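Local coordinates for NIF3-related protein (Bacillus cereus, PDB 2GX8) that is of unknown function but, as a NIF3-family protein, binds a pair of zinc ions at a conserved dimetal site and carries a probable regulatory domain, at residues S40-H45 with Q368-E373. Residues are numbered along the deposited sequence; the frame is centred on the assembly and turned at random.
Sequences SMYPKH and QKQLQE
Met41 and Tyr42 reach across from the loop that follows helix 31-38 to Gln370 and Leu371 on helix 362-377, a small loop-to-helix contact that pairs one hydrogen bond with a thioether patch. It is a compact instance of how a loop can meet a helix more than 300 residues further along the chain through side chains alone: the nearest CA atoms across it, those of Met41 and Gln370, are 8.4 Å apart, so side chains bridge the gap. The polar half lies at the phenol: Gln370 NE2 donates to Tyr42 OH over 2.7 Å, with a bent N-H...O angle of 144°. The amide nitrogen arrives at the edge of the ring, near its plane, while the amide and ring planes stand 72° apart. Gln370 gets there by running extended beyond CG, which carries the amide out from the helix to the phenol oxygen. The apolar half is built around the methionine. Met41 SD rests against Gln370 CB at 3.7 Å, the stem of the very side chain whose end binds the tyrosine. A turn at chi3 (-65°) then brings Met41 CE against the helix, 3.9 Å from Leu371 N and 4.1 Å from Leu371 CD1. Leu371, buried, also packs on Ile384 of strand 383-386, and the Tyr42 ring, likewise buried, meets Phe38 and touches Asn129 and Val130 of helix 128-132. The contact joins the loop between helix 31-38 and strand 54-56 to helix 362-377, which begins just after the zinc ligands His357 and Glu360; the Tyr42 side chain lies about 10 Å from a zinc ion. This is packing near the dimetal site of the NIF3 fold, where early and late parts of the chain come together.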
# COMPACT_ATOMS: atom_id res chain seq x y z
N SER C 40 36.78 1.93 -3.98
CA SER C 40 37.55 0.93 -3.26
C SER C 40 37.50 1.28 -1.76
O SER C 40 37.53 0.39 -0.90
CB SER C 40 39.00 0.89 -3.76
OG SER C 40 39.69 2.09 -3.45
N MET C 41 37.42 2.57 -1.47
CA MET C 41 37.37 3.06 -0.10
C MET C 41 35.92 3.21 0.37
O MET C 41 35.62 3.07 1.55
CB MET C 41 38.07 4.41 -0.00
CG MET C 41 39.49 4.45 -0.57
SD MET C 41 40.29 6.06 -0.35
CE MET C 41 39.31 7.16 -1.37
N TYR C 42 35.01 3.50 -0.55
CA TYR C 42 33.62 3.72 -0.20
C TYR C 42 32.70 2.93 -1.11
O TYR C 42 32.04 3.52 -1.97
CB TYR C 42 33.29 5.22 -0.27
CG TYR C 42 34.11 6.04 0.70
CD1 TYR C 42 35.29 6.70 0.30
CD2 TYR C 42 33.73 6.13 2.03
CE1 TYR C 42 36.05 7.42 1.21
CE2 TYR C 42 34.47 6.84 2.94
CZ TYR C 42 35.62 7.49 2.54
OH TYR C 42 36.34 8.18 3.50
N PRO C 43 32.65 1.59 -0.93
CA PRO C 43 31.80 0.75 -1.79
C PRO C 43 30.30 1.04 -1.72
O PRO C 43 29.79 1.42 -0.67
CB PRO C 43 32.11 -0.68 -1.33
CG PRO C 43 32.73 -0.53 -0.01
CD PRO C 43 33.40 0.78 0.04
N LYS C 44 29.61 0.86 -2.86
CA LYS C 44 28.16 1.12 -2.99
C LYS C 44 27.23 0.20 -2.19
O LYS C 44 26.08 0.56 -1.95
CB LYS C 44 27.75 1.13 -4.47
CG LYS C 44 28.22 2.35 -5.27
CD LYS C 44 27.95 2.13 -6.76
CE LYS C 44 28.23 3.40 -7.56
NZ LYS C 44 28.32 3.16 -9.05
N HIS C 45 27.70 -0.97 -1.78
CA HIS C 45 26.90 -1.87 -0.95
C HIS C 45 26.76 -1.36 0.50
O HIS C 45 25.90 -1.82 1.25
CB HIS C 45 27.43 -3.30 -0.99
CG HIS C 45 28.87 -3.44 -0.61
ND1 HIS C 45 29.30 -3.51 0.70
CD2 HIS C 45 29.98 -3.58 -1.37
CE1 HIS C 45 30.61 -3.66 0.73
NE2 HIS C 45 31.05 -3.71 -0.51
N GLN C 368 39.59 14.19 0.24
CA GLN C 368 40.66 14.75 -0.59
C GLN C 368 42.00 14.09 -0.30
O GLN C 368 42.74 13.77 -1.23
CB GLN C 368 40.79 16.27 -0.40
CG GLN C 368 41.97 16.90 -1.15
CD GLN C 368 42.36 18.29 -0.61
OE1 GLN C 368 42.57 19.23 -1.38
NE2 GLN C 368 42.46 18.42 0.73
N LYS C 369 42.32 13.88 0.99
CA LYS C 369 43.59 13.25 1.35
C LYS C 369 43.59 11.80 0.85
O LYS C 369 44.41 11.42 0.01
CB LYS C 369 43.90 13.28 2.86
CG LYS C 369 45.18 12.47 3.18
CD LYS C 369 45.42 11.99 4.65
CE LYS C 369 46.23 12.95 5.55
NZ LYS C 369 45.50 14.21 5.96
N GLN C 370 42.66 11.01 1.39
CA GLN C 370 42.46 9.62 1.01
C GLN C 370 42.56 9.41 -0.50
O GLN C 370 43.35 8.59 -0.95
CB GLN C 370 41.09 9.12 1.49
CG GLN C 370 40.98 8.79 2.98
CD GLN C 370 39.52 8.61 3.46
OE1 GLN C 370 39.22 7.75 4.30
NE2 GLN C 370 38.62 9.41 2.92
N LEU C 371 41.78 10.16 -1.27
CA LEU C 371 41.78 10.01 -2.73
C LEU C 371 43.08 10.44 -3.40
O LEU C 371 43.55 9.76 -4.30
CB LEU C 371 40.55 10.67 -3.38
CG LEU C 371 40.31 10.33 -4.87
CD1 LEU C 371 40.04 8.83 -5.05
CD2 LEU C 371 39.18 11.16 -5.49
N GLN C 372 43.67 11.56 -2.98
CA GLN C 372 44.95 11.99 -3.55
C GLN C 372 45.99 10.88 -3.35
O GLN C 372 46.78 10.59 -4.23
CB GLN C 372 45.46 13.26 -2.87
CG GLN C 372 46.64 13.89 -3.55
CD GLN C 372 46.27 14.57 -4.86
OE1 GLN C 372 46.68 14.12 -5.94
NE2 GLN C 372 45.48 15.63 -4.78
N GLU C 373 45.96 10.27 -2.17
CA GLU C 373 46.86 9.19 -1.78
C GLU C 373 46.75 7.98 -2.74
O GLU C 373 47.77 7.42 -3.15
CB GLU C 373 46.50 8.81 -0.34
CG GLU C 373 47.50 8.04 0.48
CD GLU C 373 47.14 8.01 1.98
OE1 GLU C 373 46.35 8.87 2.45
OE2 GLU C 373 47.66 7.13 2.68